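Side-chain contacts in DUF1904 domain-containing protein (Vibrio cholerae O1 biovar eltor str. N16961, PDB 1U9D), which is of unknown function but probably has a fold related to that of the tautomerase (macrophage migration inhibitory factor) superfamily: residues T35-L40 against N49-E54; S41-T46 against Q82-Q87; Q92-Q95 against S101-A104. All coordinates share one frame; numbering follows the deposited sequence.

Interaction 1. Residues T35-L40 against N49-E54; sequences TLLNEL and NAFTFE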
# COMPACT_ATOMS: atom_id res chain seq x y z
N THR A 35 2.89 21.21 -1.55
CA THR A 35 1.73 20.63 -2.20
C THR A 35 2.05 19.26 -2.80
O THR A 35 1.21 18.36 -2.78
CB THR A 35 1.15 21.59 -3.27
OG1 THR A 35 2.12 21.85 -4.28
CG2 THR A 35 0.91 22.95 -2.67
N LEU A 36 3.26 19.09 -3.32
CA LEU A 36 3.67 17.78 -3.83
C LEU A 36 3.75 16.74 -2.74
O LEU A 36 3.36 15.60 -2.92
CB LEU A 36 5.03 17.85 -4.54
CG LEU A 36 5.05 17.73 -6.03
CD1 LEU A 36 6.51 17.49 -6.45
CD2 LEU A 36 4.15 16.64 -6.52
N LEU A 37 4.30 17.12 -1.60
CA LEU A 37 4.40 16.18 -0.48
C LEU A 37 3.01 15.69 -0.06
O LEU A 37 2.80 14.49 0.16
CB LEU A 37 5.14 16.82 0.70
CG LEU A 37 5.30 15.93 1.92
CD1 LEU A 37 5.94 14.60 1.56
CD2 LEU A 37 6.12 16.65 2.98
N ASN A 38 2.06 16.60 0.04
CA ASN A 38 0.69 16.26 0.38
C ASN A 38 0.11 15.25 -0.60
O ASN A 38 -0.39 14.20 -0.20
CB ASN A 38 -0.20 17.51 0.39
CG ASN A 38 0.04 18.40 1.59
OD1 ASN A 38 0.55 17.97 2.62
ND2 ASN A 38 -0.35 19.66 1.45
N GLU A 39 0.21 15.56 -1.89
CA GLU A 39 -0.36 14.69 -2.92
C GLU A 39 0.34 13.34 -3.08
O GLU A 39 -0.33 12.30 -3.17
CB GLU A 39 -0.50 15.41 -4.27
CG GLU A 39 -1.56 14.74 -5.14
CD GLU A 39 -1.94 15.49 -6.41
OE1 GLU A 39 -1.37 16.57 -6.70
OE2 GLU A 39 -2.83 14.98 -7.14
N LEU A 40 1.67 13.32 -3.07
CA LEU A 40 2.41 12.05 -3.22
C LEU A 40 2.29 11.13 -2.01
O LEU A 40 2.17 9.92 -2.16
CB LEU A 40 3.88 12.31 -3.52
CG LEU A 40 4.14 13.02 -4.85
CD1 LEU A 40 5.63 13.32 -5.02
CD2 LEU A 40 3.63 12.18 -6.01
N ASN A 49 7.76 11.66 5.94
CA ASN A 49 9.21 11.71 6.13
C ASN A 49 10.00 10.73 5.24
O ASN A 49 11.22 10.67 5.33
CB ASN A 49 9.60 11.60 7.61
CG ASN A 49 9.23 10.27 8.23
OD1 ASN A 49 8.67 9.39 7.57
ND2 ASN A 49 9.51 10.13 9.52
N ALA A 50 9.31 9.98 4.38
CA ALA A 50 9.94 9.07 3.44
C ALA A 50 10.40 9.79 2.15
O ALA A 50 11.16 9.21 1.38
CB ALA A 50 8.99 7.94 3.08
N PHE A 51 9.99 11.05 1.94
CA PHE A 51 10.32 11.80 0.73
C PHE A 51 11.40 12.83 1.04
O PHE A 51 11.43 13.41 2.12
CB PHE A 51 9.08 12.54 0.18
CG PHE A 51 7.94 11.64 -0.18
CD1 PHE A 51 7.67 11.34 -1.51
CD2 PHE A 51 7.10 11.14 0.79
CE1 PHE A 51 6.64 10.49 -1.85
CE2 PHE A 51 6.04 10.31 0.45
CZ PHE A 51 5.82 9.98 -0.88
N THR A 52 12.29 13.06 0.08
CA THR A 52 13.21 14.18 0.17
C THR A 52 13.11 14.96 -1.15
O THR A 52 12.82 14.39 -2.21
CB THR A 52 14.64 13.74 0.48
OG1 THR A 52 15.19 13.03 -0.64
CG2 THR A 52 14.68 12.71 1.61
N PHE A 53 13.32 16.26 -1.05
CA PHE A 53 13.20 17.18 -2.16
C PHE A 53 14.48 17.99 -2.24
O PHE A 53 14.92 18.54 -1.22
CB PHE A 53 12.02 18.11 -1.94
CG PHE A 53 10.73 17.40 -1.74
CD1 PHE A 53 9.90 17.15 -2.81
CD2 PHE A 53 10.34 16.96 -0.49
CE1 PHE A 53 8.71 16.47 -2.63
CE2 PHE A 53 9.17 16.29 -0.32
CZ PHE A 53 8.36 16.04 -1.40
N GLU A 54 15.08 18.08 -3.42
CA GLU A 54 16.35 18.78 -3.58
C GLU A 54 16.25 19.77 -4.75
O GLU A 54 15.82 19.40 -5.80
CB GLU A 54 17.46 17.75 -3.84
CG GLU A 54 18.82 18.32 -4.17
CD GLU A 54 19.92 17.26 -4.19
OE1 GLU A 54 21.10 17.66 -4.39
OE2 GLU A 54 19.66 16.04 -4.00

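Interaction 2. Residues S41-T46 against Q82-Q87; sequences SSLLST and QDQIAQ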
# COMPACT_ATOMS: atom_id res chain seq x y z
N SER A 41 2.29 11.68 -0.81
CA SER A 41 2.23 10.82 0.37
C SER A 41 0.85 10.14 0.45
O SER A 41 0.76 8.97 0.82
CB SER A 41 2.60 11.56 1.65
OG SER A 41 1.76 12.66 1.87
N SER A 42 -0.20 10.87 0.07
CA SER A 42 -1.55 10.33 -0.04
C SER A 42 -1.64 9.27 -1.13
O SER A 42 -2.15 8.16 -0.91
CB SER A 42 -2.55 11.43 -0.41
OG SER A 42 -2.64 12.39 0.62
N LEU A 43 -1.17 9.63 -2.31
CA LEU A 43 -1.22 8.73 -3.45
C LEU A 43 -0.53 7.40 -3.19
O LEU A 43 -1.05 6.37 -3.56
CB LEU A 43 -0.59 9.39 -4.66
CG LEU A 43 -0.65 8.52 -5.91
CD1 LEU A 43 -2.08 8.49 -6.44
CD2 LEU A 43 0.34 9.02 -6.93
N LEU A 44 0.64 7.44 -2.57
CA LEU A 44 1.49 6.27 -2.40
C LEU A 44 1.34 5.61 -1.04
O LEU A 44 1.95 4.56 -0.79
CB LEU A 44 2.94 6.64 -2.63
CG LEU A 44 3.12 7.34 -3.98
CD1 LEU A 44 4.54 7.78 -4.15
CD2 LEU A 44 2.66 6.46 -5.17
N SER A 45 0.51 6.22 -0.19
CA SER A 45 0.22 5.74 1.15
C SER A 45 1.52 5.54 1.91
O SER A 45 1.74 4.54 2.56
CB SER A 45 -0.64 4.46 1.09
OG SER A 45 -1.88 4.76 0.46
N THR A 46 2.38 6.53 1.80
CA THR A 46 3.71 6.47 2.37
C THR A 46 3.89 7.62 3.37
O THR A 46 3.28 8.68 3.25
CB THR A 46 4.73 6.51 1.20
OG1 THR A 46 4.85 5.19 0.63
CG2 THR A 46 6.14 6.85 1.67
N GLN A 82 4.16 4.31 -11.25
CA GLN A 82 5.15 5.24 -11.77
C GLN A 82 4.48 6.24 -12.71
O GLN A 82 4.70 7.43 -12.64
CB GLN A 82 6.26 4.43 -12.47
CG GLN A 82 7.37 5.25 -13.10
CD GLN A 82 8.41 4.36 -13.77
OE1 GLN A 82 9.27 3.79 -13.09
NE2 GLN A 82 8.32 4.22 -15.08
N ASP A 83 3.63 5.75 -13.60
CA ASP A 83 2.91 6.62 -14.50
C ASP A 83 2.04 7.65 -13.78
O ASP A 83 1.95 8.80 -14.22
CB ASP A 83 1.96 5.84 -15.42
CG ASP A 83 2.65 4.88 -16.37
OD1 ASP A 83 3.89 4.92 -16.61
OD2 ASP A 83 1.97 4.01 -16.96
N GLN A 84 1.36 7.24 -12.71
CA GLN A 84 0.53 8.15 -11.93
C GLN A 84 1.34 9.23 -11.23
O GLN A 84 0.94 10.39 -11.16
CB GLN A 84 -0.29 7.37 -10.90
CG GLN A 84 -1.60 6.83 -11.47
CD GLN A 84 -2.75 7.75 -11.13
OE1 GLN A 84 -3.23 7.76 -9.97
NE2 GLN A 84 -3.16 8.57 -12.09
N ILE A 85 2.51 8.84 -10.73
CA ILE A 85 3.38 9.79 -10.06
C ILE A 85 3.85 10.84 -11.02
O ILE A 85 3.90 12.02 -10.68
CB ILE A 85 4.58 9.10 -9.41
CG1 ILE A 85 4.13 8.18 -8.29
CG2 ILE A 85 5.56 10.16 -8.86
CD1 ILE A 85 5.17 7.16 -7.92
N ALA A 86 4.26 10.41 -12.20
CA ALA A 86 4.68 11.31 -13.23
C ALA A 86 3.56 12.28 -13.54
O ALA A 86 3.78 13.47 -13.72
CB ALA A 86 5.07 10.54 -14.47
N GLN A 87 2.34 11.79 -13.60
CA GLN A 87 1.20 12.67 -13.90
C GLN A 87 0.94 13.70 -12.79
O GLN A 87 0.69 14.87 -13.10
CB GLN A 87 -0.04 11.86 -14.24
CG GLN A 87 -1.13 12.64 -15.02
CD GLN A 87 -0.64 13.15 -16.38
OE1 GLN A 87 -0.49 12.36 -17.32
NE2 GLN A 87 -0.38 14.46 -16.48

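Interaction 3. Residues Q92-Q95 against S101-A104; sequences QIRQ and SHLA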
# COMPACT_ATOMS: atom_id res chain seq x y z
N GLN A 92 1.07 19.42 -11.06
CA GLN A 92 1.43 20.48 -10.13
C GLN A 92 2.38 21.53 -10.71
O GLN A 92 2.16 22.73 -10.55
CB GLN A 92 1.99 19.88 -8.86
CG GLN A 92 0.93 19.07 -8.13
CD GLN A 92 1.06 19.09 -6.63
OE1 GLN A 92 0.31 18.40 -5.93
NE2 GLN A 92 2.03 19.85 -6.12
N ILE A 93 3.42 21.08 -11.41
CA ILE A 93 4.32 22.01 -12.07
C ILE A 93 3.58 22.87 -13.11
O ILE A 93 3.86 24.05 -13.23
CB ILE A 93 5.54 21.27 -12.70
CG1 ILE A 93 6.69 21.18 -11.71
CG2 ILE A 93 6.06 22.00 -13.91
CD1 ILE A 93 6.92 19.82 -11.16
N ARG A 94 2.63 22.29 -13.83
CA ARG A 94 1.88 23.05 -14.85
C ARG A 94 1.05 24.17 -14.25
O ARG A 94 0.88 25.24 -14.86
CB ARG A 94 0.98 22.12 -15.64
CG ARG A 94 1.81 21.24 -16.53
CD ARG A 94 1.12 20.67 -17.70
NE ARG A 94 2.03 20.57 -18.84
CZ ARG A 94 1.87 19.74 -19.85
NH1 ARG A 94 0.82 18.92 -19.90
NH2 ARG A 94 2.75 19.73 -20.84
N GLN A 95 0.55 23.93 -13.05
CA GLN A 95 -0.14 24.95 -12.29
C GLN A 95 0.68 26.20 -12.04
O GLN A 95 0.14 27.28 -12.00
CB GLN A 95 -0.55 24.37 -10.94
CG GLN A 95 -1.59 25.18 -10.25
CD GLN A 95 -2.75 24.31 -9.85
OE1 GLN A 95 -2.65 23.57 -8.87
NE2 GLN A 95 -3.83 24.36 -10.63
N SER A 101 3.95 24.01 -20.66
CA SER A 101 5.35 23.88 -20.32
C SER A 101 5.66 22.41 -20.55
O SER A 101 4.74 21.60 -20.54
CB SER A 101 5.61 24.26 -18.86
OG SER A 101 4.69 23.60 -17.99
N HIS A 102 6.91 22.06 -20.77
CA HIS A 102 7.24 20.69 -21.18
C HIS A 102 8.09 19.87 -20.19
O HIS A 102 9.22 19.51 -20.46
CB HIS A 102 7.92 20.76 -22.54
CG HIS A 102 7.01 21.27 -23.62
ND1 HIS A 102 5.82 20.64 -23.94
CD2 HIS A 102 7.08 22.37 -24.40
CE1 HIS A 102 5.22 21.32 -24.90
NE2 HIS A 102 5.97 22.37 -25.20
N LEU A 103 7.51 19.55 -19.05
CA LEU A 103 8.27 18.97 -17.95
C LEU A 103 8.75 17.56 -18.30
O LEU A 103 7.97 16.76 -18.81
CB LEU A 103 7.40 18.90 -16.70
CG LEU A 103 8.11 18.33 -15.46
CD1 LEU A 103 9.08 19.32 -14.88
CD2 LEU A 103 7.10 17.90 -14.40
N ALA A 104 10.01 17.27 -18.00
CA ALA A 104 10.52 15.90 -18.04
C ALA A 104 10.52 15.34 -16.60
O ALA A 104 10.91 16.03 -15.68
CB ALA A 104 11.93 15.87 -18.58

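Interaction 1. Residues T35-L40 against N49-E54
F51 and F53 reach from one edge of the sheet to the helix of T35-L40; no hydrogen bond links the two segments, and the side-chain contacts are apolar. F51 comes first along the second segment. Two leucines one helical turn apart approach its ring obliquely from the same side, L40 CB 3.7 Å from F51 CE1 and, at the other end of the ring, L37 CD1 3.7 Å from F51 CD2. L37 can reach it because its CG stands anti to the backbone N (chi1 180°), which carries the branched end over to the phenylalanine although its CB does not point there. T52 turns its side chain away from the helix, as the alternation of a strand requires, and its OG1 hydrogen-bonds to ND1 of H18. F53 then faces the helix again, with its CZ 3.9 Å from L37 CB and its CE1 a looser 4.4 Å from L36 CB. Phenylalanine suits both positions, since its side chain is large enough to reach across to the helix and wholly apolar. The leucines meet the rings mostly with their CB carbons, and L37 also with its CD1 methyl. The contact belongs to the beta-alpha-beta unit of strand 18-22, helix 26-44 and strand 52-55; L36 and L40 also pack on L19 of strand 18-22, and on V88 and I85, respectively, of helix 79-97.

Interaction 2. Residues S41-T46 against Q82-Q87
L43 and L44 meet I85 through different first torsions. In L43 the CG is anti to the backbone N (chi1 -179°), which carries its two methyls to the other helix, one to Q84 and one to I85; in L44 it lies beside the backbone N (chi1 -53°), and its branched end swings over to I85 although its CB does not point there. I85 answers with its longer branch: CG1 takes the place beside its own backbone N, and the terminal CD1 pushes up to the forked end of L44, 3.8 Å from L44 CD2 and 3.9 Å from L44 CD1. The two side chains cross at about a right angle. L43 CD2 rests lower on the same branch, 4.1 Å from I85 CG1, while L43 CD1 lies 3.8 Å from Q84 OE1, a van der Waals touch and not a hydrogen bond.

Here the last turn of helix 26-44 packs on helix 79-97, the two helices that lie against the four-stranded sheet. The first of them ends just afterwards in a Schellman motif: S45, with positive phi, is the C-prime residue, T46 N bonds to S41 O at 3.1 Å, and S45 N makes a weak bond to S42 O. Aliphatic residues suit the inner side of the pair, where I85 also packs on W74 and F107 of the sheet. Glutamine suits the exposed flank, where its bent chain (chi2 -97°) lays the amide oxygen beside L43 while the residue stays largely solvent-accessible. Beyond the helix end, S45 packs on I28 of the second subunit.

Interaction 3. Residues Q92-Q95 against S101-A104
I93 and R94, neighbours on the last turns of helix 79-97, grip the returning loop in different ways. I93 supplies the apolar part. Its CD1 comes to 3.8 Å from L103 CD2, and its CB to 4.1 Å from the same methyl, while the two side chains cross at about a right angle. Branched aliphatic residues suit this spot, where the inner side of the helix meets the loop. R94 supplies the polar part, and its long chain, bent at chi3 (145°), lays the guanidinium edge against the backbone of S101. NH2 gives S101 O a short, nearly straight hydrogen bond of 2.7 Å (169° at the hydrogen), with the oxygen lying in the guanidinium plane and the nitrogen almost in line with the carbonyl bond. NE adds a weak second bond to that oxygen at 3.4 Å, so two donors of one group hold a single acceptor and limit the rotation of the guanidinium. The hydroxyl of S101 turns instead to G98 O, at the end of the helix. The contact closes the turn from helix 79-97 into strand 104-109: I93 also packs on L32 of helix 26-44, and L103 on V70 of strand 69-74.

Overall arrangement
Interactions 1 and 2 share helix 26-44 and touch directly, their centres about 10 Å apart; F51 of the first packs on S41, L44 and T46 of the second. Interaction 3 lies farther along helix 79-97, which it shares with interaction 2, its centre about 16 Å from that of interaction 2 and about 17 Å from that of interaction 1. Along the chain the segments of interactions 1 and 2 alternate, and interaction 3 follows both. Interaction 2 joins the two helices, while interactions 1 and 3 tie them to strand 52-55 and to the loop entering strand 104-109, the two strands outermost in the four-stranded sheet within this chain.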